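Insulinase family protease (Yersinia pestis, PDB 3GO9) is assigned to the insulinase (M16) family of zinc peptidases, though whether it is proteolytically active is uncertain. Local coordinates at residues E63-L77 with Q188-F202. Sequence-based numbering, arbitrary orientation.
Sequences ENTQEVGFAHLLPRL and QPVTQPVDVEKLKQF. With ZN (zinc ion), chain C.
Phe70 and Phe202 meet edge to face: the edge of Phe70 is turned toward the face of Phe202, with ring centroids 5.7 Å apart and planes at 82°. The same face of Phe202 receives Phe70 CB, 4.0 Å from the ring centroid. Phe70 is itself sandwiched, Glu67 CA lying over one face and Leu199 CD1 over the other, the latter 3.8 Å from the centroid. Leu199 pushes its two methyls into helix 70-80 as a knob among Phe70, Leu73, Leu74 and Leu77, its chi1 of 180° carrying CG away from the backbone N; Leu199 CD1 lies 3.6 Å from Leu74 CD2. The local axes come no closer than 10.5 Å, crossing at -91°, so large side chains fill the interface. In M16 peptidases this helix normally carries the inverted zinc-binding HxxEH motif; here it reads HLLPR, Pro75 and Arg76 replacing the glutamate and second histidine, which leaves catalysis in doubt. His72 NE2 nevertheless binds a zinc ion with Asp158 and Ile160 O. At the helix start, the Glu63 carboxylate takes Gly69 N on OE1 and Ala71 N on OE2, while Glu63 CG rests against Phe202. Along the extended loop 188-191, Val190 CG1 packs on Phe70 and Leu73, and Val68 CG1 sits 3.6 Å from Gln188 CD, whose NE2 bonds to Asp185 O. Between these contacts waters bridge the backbones, Gly69 O to Gln188 O and Val68 O to Thr191 N; Val190 CA also approaches Val68 O at 3.5 Å in a CA-H...O contact. On the outer margin the Lys198 chain lies along Gln66, its CG beside the Phe70 ring and its NZ 5.8 Å from Glu67 OE2, too far for a salt bridge.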
# COMPACT_ATOMS: atom_id res chain seq x y z
N GLU A 63 -13.78 16.24 -4.85
CA GLU A 63 -15.12 16.69 -4.50
C GLU A 63 -15.15 18.06 -3.88
O GLU A 63 -14.41 18.31 -2.92
CB GLU A 63 -15.71 15.72 -3.44
CG GLU A 63 -15.97 14.32 -4.00
CD GLU A 63 -16.24 13.27 -2.94
OE1 GLU A 63 -16.26 13.60 -1.71
OE2 GLU A 63 -16.47 12.08 -3.32
N ASN A 64 -16.04 18.91 -4.37
CA ASN A 64 -16.35 20.15 -3.67
C ASN A 64 -17.41 19.86 -2.63
O ASN A 64 -17.81 18.72 -2.50
CB ASN A 64 -16.71 21.26 -4.65
CG ASN A 64 -18.03 21.07 -5.40
OD1 ASN A 64 -19.00 20.53 -4.87
ND2 ASN A 64 -18.09 21.59 -6.65
N THR A 65 -17.87 20.86 -1.85
CA THR A 65 -18.81 20.51 -0.81
C THR A 65 -20.19 20.15 -1.28
O THR A 65 -20.92 19.57 -0.48
CB THR A 65 -18.95 21.59 0.28
OG1 THR A 65 -19.30 22.80 -0.34
CG2 THR A 65 -17.67 21.74 1.00
N GLN A 66 -20.52 20.39 -2.54
CA GLN A 66 -21.78 19.95 -3.11
C GLN A 66 -21.68 18.54 -3.68
O GLN A 66 -22.63 18.10 -4.36
CB GLN A 66 -22.21 20.92 -4.21
CG GLN A 66 -22.29 22.37 -3.69
CD GLN A 66 -23.10 22.47 -2.44
OE1 GLN A 66 -22.57 22.70 -1.35
NE2 GLN A 66 -24.40 22.30 -2.58
N GLU A 67 -20.52 17.91 -3.51
CA GLU A 67 -20.21 16.61 -4.15
C GLU A 67 -19.73 15.57 -3.17
O GLU A 67 -19.13 14.58 -3.58
CB GLU A 67 -19.16 16.77 -5.26
CG GLU A 67 -19.66 17.70 -6.40
CD GLU A 67 -18.56 18.15 -7.34
OE1 GLU A 67 -17.34 18.17 -6.95
OE2 GLU A 67 -18.91 18.47 -8.51
N VAL A 68 -19.93 15.81 -1.88
CA VAL A 68 -19.45 14.95 -0.84
C VAL A 68 -19.99 13.54 -1.07
O VAL A 68 -21.20 13.34 -1.27
CB VAL A 68 -19.92 15.47 0.54
CG1 VAL A 68 -19.65 14.46 1.62
CG2 VAL A 68 -19.27 16.85 0.83
N GLY A 69 -19.07 12.58 -1.11
CA GLY A 69 -19.43 11.17 -1.24
C GLY A 69 -19.63 10.72 -2.69
O GLY A 69 -19.91 9.53 -2.93
N PHE A 70 -19.56 11.65 -3.66
CA PHE A 70 -19.80 11.31 -5.06
C PHE A 70 -18.82 10.25 -5.57
O PHE A 70 -19.24 9.29 -6.24
CB PHE A 70 -19.75 12.55 -5.97
CG PHE A 70 -20.99 13.38 -6.00
CD1 PHE A 70 -22.01 13.27 -5.06
CD2 PHE A 70 -21.17 14.28 -7.05
CE1 PHE A 70 -23.15 14.03 -5.19
CE2 PHE A 70 -22.29 15.04 -7.16
CZ PHE A 70 -23.28 14.94 -6.23
N ALA A 71 -17.55 10.38 -5.26
CA ALA A 71 -16.59 9.40 -5.81
C ALA A 71 -16.84 8.02 -5.25
O ALA A 71 -16.59 6.98 -5.90
CB ALA A 71 -15.17 9.83 -5.47
N HIS A 72 -17.28 7.96 -4.00
CA HIS A 72 -17.58 6.64 -3.38
C HIS A 72 -18.88 6.03 -3.91
O HIS A 72 -19.04 4.79 -3.88
CB HIS A 72 -17.60 6.80 -1.87
CG HIS A 72 -17.63 5.52 -1.11
ND1 HIS A 72 -16.50 4.75 -0.95
CD2 HIS A 72 -18.60 4.94 -0.38
CE1 HIS A 72 -16.80 3.71 -0.19
NE2 HIS A 72 -18.07 3.78 0.13
N LEU A 73 -19.81 6.85 -4.34
CA LEU A 73 -21.12 6.39 -4.85
C LEU A 73 -21.02 5.80 -6.26
O LEU A 73 -21.66 4.80 -6.59
CB LEU A 73 -22.18 7.50 -4.83
CG LEU A 73 -23.57 7.18 -5.35
CD1 LEU A 73 -24.15 6.00 -4.66
CD2 LEU A 73 -24.49 8.38 -5.24
N LEU A 74 -20.20 6.43 -7.11
CA LEU A 74 -20.14 6.04 -8.53
C LEU A 74 -19.93 4.54 -8.69
O LEU A 74 -20.64 3.94 -9.46
CB LEU A 74 -19.08 6.86 -9.29
CG LEU A 74 -19.28 8.37 -9.45
CD1 LEU A 74 -18.03 9.04 -10.08
CD2 LEU A 74 -20.56 8.62 -10.26
N PRO A 75 -18.95 3.93 -8.00
CA PRO A 75 -18.78 2.52 -8.27
C PRO A 75 -19.94 1.66 -7.84
O PRO A 75 -20.14 0.57 -8.43
CB PRO A 75 -17.50 2.15 -7.50
CG PRO A 75 -17.17 3.29 -6.70
CD PRO A 75 -17.87 4.46 -7.15
N ARG A 76 -20.72 2.10 -6.83
CA ARG A 76 -21.87 1.31 -6.45
C ARG A 76 -22.91 1.28 -7.60
O ARG A 76 -23.62 0.29 -7.83
CB ARG A 76 -22.50 1.90 -5.18
CG ARG A 76 -23.43 0.87 -4.53
CD ARG A 76 -24.10 1.46 -3.31
NE ARG A 76 -23.22 1.77 -2.19
CZ ARG A 76 -23.68 2.02 -0.97
NH1 ARG A 76 -24.99 2.00 -0.74
NH2 ARG A 76 -22.85 2.33 0.03
N LEU A 77 -23.00 2.37 -8.35
CA LEU A 77 -23.89 2.42 -9.52
C LEU A 77 -23.56 1.31 -10.55
O LEU A 77 -24.47 0.67 -11.08
CB LEU A 77 -23.88 3.83 -10.15
CG LEU A 77 -24.24 4.94 -9.24
CD1 LEU A 77 -24.16 6.30 -10.05
CD2 LEU A 77 -25.63 4.80 -8.57
N GLN A 188 -17.78 8.77 2.87
CA GLN A 188 -18.90 9.59 3.45
C GLN A 188 -20.15 9.32 2.64
O GLN A 188 -20.08 9.26 1.44
CB GLN A 188 -18.65 11.12 3.36
CG GLN A 188 -17.39 11.66 3.97
CD GLN A 188 -17.07 13.19 3.73
OE1 GLN A 188 -17.56 14.02 4.50
NE2 GLN A 188 -16.20 13.55 2.71
N PRO A 189 -21.32 9.18 3.29
CA PRO A 189 -22.51 9.10 2.47
C PRO A 189 -22.84 10.41 1.77
O PRO A 189 -22.52 11.49 2.27
CB PRO A 189 -23.60 8.76 3.49
CG PRO A 189 -22.93 7.90 4.42
CD PRO A 189 -21.55 8.55 4.61
N VAL A 190 -23.50 10.31 0.63
CA VAL A 190 -23.94 11.49 -0.10
C VAL A 190 -25.08 12.23 0.64
O VAL A 190 -25.83 11.61 1.35
CB VAL A 190 -24.40 11.14 -1.51
CG1 VAL A 190 -23.19 10.57 -2.32
CG2 VAL A 190 -25.59 10.16 -1.49
N THR A 191 -25.17 13.55 0.42
CA THR A 191 -26.35 14.33 0.85
C THR A 191 -27.56 13.99 -0.01
O THR A 191 -27.50 13.98 -1.22
CB THR A 191 -26.07 15.82 0.74
OG1 THR A 191 -24.81 16.08 1.39
CG2 THR A 191 -27.17 16.64 1.44
N GLN A 192 -28.67 13.70 0.66
CA GLN A 192 -29.90 13.40 -0.04
C GLN A 192 -30.87 14.57 0.12
O GLN A 192 -30.84 15.27 1.14
CB GLN A 192 -30.48 12.12 0.51
CG GLN A 192 -29.61 10.93 0.33
CD GLN A 192 -30.32 9.65 0.63
OE1 GLN A 192 -31.53 9.56 0.43
NE2 GLN A 192 -29.59 8.66 1.17
N PRO A 193 -31.70 14.82 -0.91
CA PRO A 193 -31.77 14.15 -2.23
C PRO A 193 -30.56 14.49 -3.09
O PRO A 193 -30.04 15.63 -3.06
CB PRO A 193 -33.06 14.73 -2.85
CG PRO A 193 -33.68 15.50 -1.74
CD PRO A 193 -32.65 15.93 -0.82
N VAL A 194 -30.13 13.51 -3.88
CA VAL A 194 -28.95 13.65 -4.75
C VAL A 194 -29.38 14.38 -6.00
O VAL A 194 -30.39 14.04 -6.63
CB VAL A 194 -28.40 12.27 -5.15
CG1 VAL A 194 -27.23 12.41 -6.18
CG2 VAL A 194 -27.94 11.52 -3.90
N ASP A 195 -28.57 15.37 -6.38
CA ASP A 195 -28.72 16.05 -7.63
C ASP A 195 -28.04 15.16 -8.67
O ASP A 195 -26.80 15.17 -8.77
CB ASP A 195 -28.03 17.40 -7.53
CG ASP A 195 -28.16 18.22 -8.78
OD1 ASP A 195 -28.05 19.45 -8.65
OD2 ASP A 195 -28.35 17.67 -9.87
N VAL A 196 -28.85 14.32 -9.33
CA VAL A 196 -28.32 13.30 -10.23
C VAL A 196 -27.58 13.98 -11.40
O VAL A 196 -26.54 13.49 -11.87
CB VAL A 196 -29.43 12.31 -10.69
CG1 VAL A 196 -28.95 11.43 -11.78
CG2 VAL A 196 -29.96 11.48 -9.46
N GLU A 197 -28.05 15.17 -11.81
CA GLU A 197 -27.38 15.87 -12.90
C GLU A 197 -25.95 16.29 -12.49
O GLU A 197 -25.01 16.15 -13.28
CB GLU A 197 -28.21 17.06 -13.36
CG GLU A 197 -29.58 16.61 -13.98
CD GLU A 197 -29.41 15.80 -15.24
OE1 GLU A 197 -28.46 16.08 -16.01
OE2 GLU A 197 -30.23 14.89 -15.47
N LYS A 198 -25.79 16.73 -11.26
CA LYS A 198 -24.49 17.16 -10.76
C LYS A 198 -23.58 15.94 -10.61
O LYS A 198 -22.37 16.02 -10.83
CB LYS A 198 -24.58 17.87 -9.43
CG LYS A 198 -23.27 18.55 -9.06
CD LYS A 198 -23.42 19.57 -7.95
CE LYS A 198 -23.71 20.97 -8.53
NZ LYS A 198 -23.43 22.02 -7.52
N LEU A 199 -24.16 14.84 -10.19
CA LEU A 199 -23.38 13.59 -10.11
C LEU A 199 -22.84 13.18 -11.48
O LEU A 199 -21.69 12.74 -11.58
CB LEU A 199 -24.24 12.52 -9.45
CG LEU A 199 -23.61 11.14 -9.28
CD1 LEU A 199 -22.34 11.13 -8.42
CD2 LEU A 199 -24.60 10.16 -8.73
N LYS A 200 -23.67 13.28 -12.52
CA LYS A 200 -23.23 12.88 -13.86
C LYS A 200 -22.12 13.84 -14.33
O LYS A 200 -21.18 13.43 -14.94
CB LYS A 200 -24.40 12.98 -14.85
CG LYS A 200 -25.53 12.03 -14.64
CD LYS A 200 -26.61 12.28 -15.77
CE LYS A 200 -28.03 11.91 -15.33
NZ LYS A 200 -28.89 11.50 -16.46
N GLN A 201 -22.27 15.11 -14.02
CA GLN A 201 -21.28 16.10 -14.41
C GLN A 201 -19.94 15.82 -13.73
O GLN A 201 -18.87 15.87 -14.37
CB GLN A 201 -21.78 17.49 -14.06
CG GLN A 201 -22.92 17.89 -14.96
CD GLN A 201 -23.41 19.30 -14.70
OE1 GLN A 201 -23.67 19.70 -13.56
NE2 GLN A 201 -23.53 20.08 -15.78
N PHE A 202 -20.00 15.43 -12.46
CA PHE A 202 -18.79 15.06 -11.71
C PHE A 202 -18.12 13.87 -12.36
O PHE A 202 -16.92 13.85 -12.56
CB PHE A 202 -19.15 14.75 -10.25
CG PHE A 202 -18.02 14.27 -9.41
CD1 PHE A 202 -17.20 15.15 -8.69
CD2 PHE A 202 -17.80 12.94 -9.24
CE1 PHE A 202 -16.17 14.68 -7.91
CE2 PHE A 202 -16.76 12.47 -8.48
CZ PHE A 202 -15.96 13.33 -7.79
ZN ZN C . -18.39 2.33 1.50
O HOH W 1 -16.33 11.14 0.24
O HOH W 2 -22.98 17.59 -0.60
O HOH W 3 -23.39 14.95 -1.35
O HOH W 4 -20.86 7.96 -0.89
O HOH W 5 -19.62 3.34 1.92
O HOH W 6 -17.04 2.37 2.82